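Local coordinates for protein transcriptional regulator, TetR family (Agrobacterium tumefaciens, PDB 3C2B) that probably acts as a transcription factor of the TetR family, binding regulatory DNA through a predicted helix-turn-helix motif, at residues Ser153-Phe158 with Glu208-Glu213; Glu78-Arg83 with Arg144-Ala149. All coordinates share one frame; numbering follows the deposited sequence.

Contact 1: residues Ser153-Phe158 with Glu208-Glu213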
loop_
_atom_site.group_PDB
_atom_site.type_symbol
_atom_site.label_atom_id
_atom_site.label_comp_id
_atom_site.label_asym_id
_atom_site.label_seq_id
_atom_site.Cartn_x
_atom_site.Cartn_y
_atom_site.Cartn_z
ATOM N N SER A 153 22.062 -2.636 22.114
ATOM C CA SER A 153 23.218 -3.471 21.996
ATOM C C SER A 153 24.307 -2.759 21.252
ATOM O O SER A 153 25.349 -3.339 20.986
ATOM C CB SER A 153 22.857 -4.791 21.328
ATOM O OG SER A 153 21.939 -5.523 22.129
ATOM N N GLY A 154 24.065 -1.488 20.933
ATOM C CA GLY A 154 25.030 -0.644 20.256
ATOM C C GLY A 154 25.095 -0.841 18.753
ATOM O O GLY A 154 26.016 -0.311 18.099
ATOM N N TYR A 155 24.142 -1.595 18.190
ATOM C CA TYR A 155 24.198 -1.939 16.741
ATOM C C TYR A 155 23.399 -1.014 15.804
ATOM O O TYR A 155 23.653 -0.993 14.613
ATOM C CB TYR A 155 23.779 -3.396 16.494
ATOM C CG TYR A 155 24.628 -4.424 17.207
ATOM C CD1 TYR A 155 26.022 -4.497 17.001
ATOM C CD2 TYR A 155 24.033 -5.343 18.085
ATOM C CE1 TYR A 155 26.790 -5.448 17.663
ATOM C CE2 TYR A 155 24.794 -6.296 18.737
ATOM C CZ TYR A 155 26.164 -6.342 18.534
ATOM O OH TYR A 155 26.880 -7.303 19.202
ATOM N N LEU A 156 22.451 -0.263 16.356
ATOM C CA LEU A 156 21.592 0.662 15.589
ATOM C C LEU A 156 21.611 2.054 16.187
ATOM O O LEU A 156 21.562 2.217 17.406
ATOM C CB LEU A 156 20.130 0.193 15.578
ATOM C CG LEU A 156 19.834 -1.168 14.981
ATOM C CD1 LEU A 156 18.336 -1.392 15.126
ATOM C CD2 LEU A 156 20.285 -1.183 13.511
ATOM N N ARG A 157 21.652 3.047 15.313
ATOM C CA ARG A 157 21.609 4.420 15.734
ATOM C C ARG A 157 20.487 5.107 14.961
ATOM O O ARG A 157 20.367 4.917 13.757
ATOM C CB ARG A 157 22.986 5.078 15.477
ATOM C CG ARG A 157 22.950 6.557 15.192
ATOM C CD ARG A 157 24.298 7.153 14.667
ATOM N NE ARG A 157 24.837 6.585 13.410
ATOM C CZ ARG A 157 24.199 6.490 12.230
ATOM N NH1 ARG A 157 22.925 6.873 12.076
ATOM N NH2 ARG A 157 24.847 5.972 11.186
ATOM N N PHE A 158 19.654 5.883 15.648
ATOM C CA PHE A 158 18.607 6.674 14.977
ATOM C C PHE A 158 18.133 7.789 15.901
ATOM O O PHE A 158 18.175 7.643 17.116
ATOM C CB PHE A 158 17.397 5.808 14.528
ATOM C CG PHE A 158 16.970 4.773 15.557
ATOM C CD1 PHE A 158 17.379 3.463 15.430
ATOM C CD2 PHE A 158 16.234 5.135 16.672
ATOM C CE1 PHE A 158 17.045 2.514 16.386
ATOM C CE2 PHE A 158 15.883 4.201 17.634
ATOM C CZ PHE A 158 16.290 2.880 17.497
ATOM N N GLU A 208 28.911 1.475 13.222
ATOM C CA GLU A 208 30.191 0.847 12.950
ATOM C C GLU A 208 30.382 -0.532 13.633
ATOM O O GLU A 208 30.936 -1.451 13.028
ATOM C CB GLU A 208 31.277 1.842 13.328
ATOM C CG GLU A 208 32.683 1.317 13.282
ATOM C CD GLU A 208 33.661 2.344 12.741
ATOM O OE1 GLU A 208 33.333 3.576 12.760
ATOM O OE2 GLU A 208 34.745 1.903 12.279
ATOM N N LYS A 209 29.908 -0.677 14.868
ATOM C CA LYS A 209 29.933 -1.962 15.604
ATOM C C LYS A 209 29.201 -3.094 14.863
ATOM O O LYS A 209 29.751 -4.194 14.744
ATOM C CB LYS A 209 29.316 -1.797 17.004
ATOM C CG LYS A 209 29.566 -2.958 17.983
ATOM C CD LYS A 209 28.845 -2.738 19.314
ATOM C CE LYS A 209 29.160 -3.840 20.318
ATOM N NZ LYS A 209 28.041 -4.075 21.301
ATOM N N VAL A 210 27.972 -2.842 14.386
ATOM C CA VAL A 210 27.208 -3.889 13.712
ATOM C C VAL A 210 27.905 -4.361 12.431
ATOM O O VAL A 210 27.954 -5.548 12.169
ATOM C CB VAL A 210 25.728 -3.505 13.475
ATOM C CG1 VAL A 210 25.566 -2.615 12.230
ATOM C CG2 VAL A 210 24.867 -4.761 13.334
ATOM N N HIS A 211 28.483 -3.432 11.671
ATOM C CA HIS A 211 29.126 -3.747 10.395
ATOM C C HIS A 211 30.467 -4.475 10.576
ATOM O O HIS A 211 30.750 -5.466 9.883
ATOM C CB HIS A 211 29.286 -2.488 9.536
ATOM C CG HIS A 211 27.975 -1.876 9.104
ATOM N ND1 HIS A 211 26.982 -2.598 8.473
ATOM C CD2 HIS A 211 27.510 -0.609 9.205
ATOM C CE1 HIS A 211 25.950 -1.808 8.233
ATOM N NE2 HIS A 211 26.246 -0.595 8.664
ATOM N N SER A 212 31.292 -4.000 11.507
ATOM C CA SER A 212 32.582 -4.650 11.711
ATOM C C SER A 212 32.428 -6.006 12.435
ATOM O O SER A 212 33.251 -6.898 12.262
ATOM C CB SER A 212 33.584 -3.716 12.386
ATOM O OG SER A 212 33.182 -3.403 13.701
ATOM N N GLU A 213 31.350 -6.174 13.202
ATOM C CA GLU A 213 31.057 -7.471 13.818
ATOM C C GLU A 213 30.449 -8.477 12.836
ATOM O O GLU A 213 30.817 -9.642 12.857
ATOM C CB GLU A 213 30.166 -7.325 15.051
ATOM C CG GLU A 213 29.797 -8.665 15.688
ATOM C CD GLU A 213 29.151 -8.518 17.038
ATOM O OE1 GLU A 213 29.405 -7.475 17.688
ATOM O OE2 GLU A 213 28.406 -9.449 17.438
#
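Tyr-155 lies against one side of helix 208-214 and is met there by Lys-209, Val-210 and Glu-213. Its hydroxyl OH donates to Glu-213 OE1 at 2.9 Å, reaching the oxygen on the syn side, 29° out of the carboxylate plane. Ring and carboxylate planes stand 82° apart. Lys-209 CG is anti to the backbone N (chi1 -167°), and the chain runs extended beyond it past the ring, with CG 3.7 Å from Tyr-155 CE1. Its ammonium NZ donates to Ser-153 O at 2.8 Å and also forms an off-centre cation-pi contact, 4.5 Å from the Tyr-155 ring centroid. Ser-153 O itself sits over the centre of one ring face. Nearer the backbone, Val-210 CB packs on Tyr-155 CB at 3.6 Å. Around this shell, Glu-213 OE2 accepts from Ala-86 N, so the carboxylate bridges the tyrosine and the start of helix 86-104, whose Ala-86 and Leu-89 also touch the tyrosine side chain. Thr-207 OG1 bonds to Gly-154 O. The lysine thus binds the turn where helix 137-152 ends in a Schellman motif, with Gly-154 at positive phi, a helix C-cap packed against the last helix of an all-helical TetR-family C-terminal domain.

Contact 2: residues Glu78-Arg83 with Arg144-Ala149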
loop_
_atom_site.group_PDB
_atom_site.type_symbol
_atom_site.label_atom_id
_atom_site.label_comp_id
_atom_site.label_asym_id
_atom_site.label_seq_id
_atom_site.Cartn_x
_atom_site.Cartn_y
_atom_site.Cartn_z
ATOM N N GLU A 78 7.243 -13.564 19.552
ATOM C CA GLU A 78 8.123 -13.748 20.697
ATOM C C GLU A 78 8.681 -12.412 21.186
ATOM O O GLU A 78 9.240 -11.642 20.398
ATOM C CB GLU A 78 9.269 -14.699 20.319
ATOM C CG GLU A 78 8.830 -15.888 19.447
ATOM C CD GLU A 78 9.984 -16.628 18.782
ATOM O OE1 GLU A 78 9.728 -17.382 17.818
ATOM O OE2 GLU A 78 11.142 -16.461 19.216
ATOM N N LYS A 79 8.512 -12.142 22.483
ATOM C CA LYS A 79 9.117 -10.974 23.129
ATOM C C LYS A 79 10.597 -10.914 22.770
ATOM O O LYS A 79 11.352 -11.850 23.053
ATOM C CB LYS A 79 8.960 -11.028 24.658
ATOM C CG LYS A 79 7.796 -10.197 25.244
ATOM C CD LYS A 79 8.152 -9.867 26.775
ATOM C CE LYS A 79 6.869 -9.645 27.588
ATOM N NZ LYS A 79 6.155 -8.234 27.162
ATOM N N ALA A 80 10.992 -9.820 22.120
ATOM C CA ALA A 80 12.386 -9.597 21.734
ATOM C C ALA A 80 13.272 -9.498 22.971
ATOM O O ALA A 80 12.995 -8.709 23.880
ATOM C CB ALA A 80 12.509 -8.345 20.883
ATOM N N GLY A 81 14.325 -10.315 23.001
ATOM C CA GLY A 81 15.206 -10.407 24.167
ATOM C C GLY A 81 15.924 -9.101 24.428
ATOM O O GLY A 81 16.291 -8.400 23.489
ATOM N N ASP A 82 16.117 -8.777 25.704
ATOM C CA ASP A 82 16.775 -7.535 26.115
ATOM C C ASP A 82 17.988 -7.219 25.236
ATOM O O ASP A 82 18.101 -6.112 24.711
ATOM C CB ASP A 82 17.157 -7.599 27.596
ATOM C CG ASP A 82 17.105 -6.232 28.286
ATOM O OD1 ASP A 82 16.064 -5.915 28.919
ATOM O OD2 ASP A 82 18.113 -5.483 28.206
ATOM N N ARG A 83 18.872 -8.201 25.045
ATOM C CA ARG A 83 20.099 -7.967 24.281
ATOM C C ARG A 83 20.456 -9.051 23.252
ATOM O O ARG A 83 20.118 -10.227 23.427
ATOM C CB ARG A 83 21.260 -7.675 25.220
ATOM C CG ARG A 83 21.190 -6.274 25.836
ATOM C CD ARG A 83 22.546 -5.798 26.344
ATOM N NE ARG A 83 23.575 -5.990 25.316
ATOM C CZ ARG A 83 24.674 -5.252 25.176
ATOM N NH1 ARG A 83 25.524 -5.543 24.200
ATOM N NH2 ARG A 83 24.918 -4.218 25.979
ATOM N N ARG A 144 9.417 -3.055 16.882
ATOM C CA ARG A 144 9.952 -2.065 17.828
ATOM C C ARG A 144 10.819 -2.735 18.874
ATOM O O ARG A 144 11.858 -2.195 19.243
ATOM C CB ARG A 144 8.836 -1.309 18.558
ATOM C CG ARG A 144 7.843 -0.599 17.676
ATOM C CD ARG A 144 6.924 0.246 18.581
ATOM N NE ARG A 144 5.511 -0.007 18.316
ATOM C CZ ARG A 144 4.781 0.600 17.378
ATOM N NH1 ARG A 144 5.298 1.529 16.571
ATOM N NH2 ARG A 144 3.515 0.261 17.247
ATOM N N GLY A 145 10.361 -3.890 19.360
ATOM C CA GLY A 145 11.134 -4.721 20.303
ATOM C C GLY A 145 12.517 -5.067 19.762
ATOM O O GLY A 145 13.530 -4.875 20.422
ATOM N N LEU A 146 12.548 -5.539 18.532
ATOM C CA LEU A 146 13.777 -5.819 17.784
ATOM C C LEU A 146 14.684 -4.597 17.562
ATOM O O LEU A 146 15.886 -4.661 17.746
ATOM C CB LEU A 146 13.362 -6.366 16.432
ATOM C CG LEU A 146 14.010 -7.620 15.905
ATOM C CD1 LEU A 146 14.309 -8.600 17.023
ATOM C CD2 LEU A 146 13.091 -8.242 14.827
ATOM N N ILE A 147 14.086 -3.483 17.155
ATOM C CA ILE A 147 14.793 -2.266 16.876
ATOM C C ILE A 147 15.362 -1.709 18.179
ATOM O O ILE A 147 16.503 -1.235 18.214
ATOM C CB ILE A 147 13.865 -1.270 16.135
ATOM C CG1 ILE A 147 13.512 -1.818 14.732
ATOM C CG2 ILE A 147 14.511 0.107 15.985
ATOM C CD1 ILE A 147 12.650 -0.830 13.871
ATOM N N GLU A 148 14.583 -1.773 19.250
ATOM C CA GLU A 148 15.071 -1.395 20.575
ATOM C C GLU A 148 16.237 -2.288 21.044
ATOM O O GLU A 148 17.263 -1.780 21.491
ATOM C CB GLU A 148 13.898 -1.382 21.570
ATOM C CG GLU A 148 14.197 -0.857 22.956
ATOM C CD GLU A 148 15.126 0.339 22.961
ATOM O OE1 GLU A 148 15.094 1.162 22.028
ATOM O OE2 GLU A 148 15.876 0.463 23.937
ATOM N N ALA A 149 16.084 -3.607 20.935
ATOM C CA ALA A 149 17.186 -4.549 21.230
ATOM C C ALA A 149 18.484 -4.250 20.442
ATOM O O ALA A 149 19.569 -4.281 21.032
ATOM C CB ALA A 149 16.745 -5.989 20.981
#
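Ala-80 points its methyl at Gly-145, on helix 137-152 of the all-helical TetR-family C-terminal domain, where the loop leading into helix 86-104 is laid over the helix surface. The contact is plain packing of small groups. Ala-80 CB comes down on backbone, 3.5 Å from Gly-145 C and 3.6 Å from Gly-145 O. Gly-145 has no side chain to stand between the helix and the loop, and its CA lies 5.2 Å from Ala-80 CA, the closest CA pair between the segments. Beside it, Leu-146 sets out neither toward the loop nor away from it, with CG off the usual staggered positions (chi1 -132°), and its CD1 comes nearer, 4.3 Å from Ala-80 CB. The same leucine is buried against His-92, Leu-93 and Phe-96 of helix 86-104, which makes it a shared surface between the loop and that helix. One turn further along, Ala-149 takes over from Gly-145, its methyl directed at the loop and meeting main-chain oxygens rather than another side chain. Asp-82 and Arg-83, by contrast, set out away from the helix, so this end of the loop approaches it through its backbone. Asp-82 O lies 3.9 Å from Ala-149 CA, while the methyl carbon Ala-149 CB is 3.5 Å from Gly-81 O.

From the N terminus, the chain leaves helix 59-71, passes through the loop holding 78-83 and enters helix 86-104; contact 2 closes when helix 137-152 packs against that loop. The end of this helix then opens contact 1 at 153-158, which closes with helix 208-214 near the C terminus. The two loops follow in series, neither nesting nor crossing, with centres about 15 Å apart. They meet directly: Phe-158 CE1 packs on Ile-147 CG2 at 3.5 Å, and Ser-153 OG lies beside Arg-83 NE. Helix 137-152 therefore joins the linker ahead of helix 86-104 to the C-terminal end of the domain.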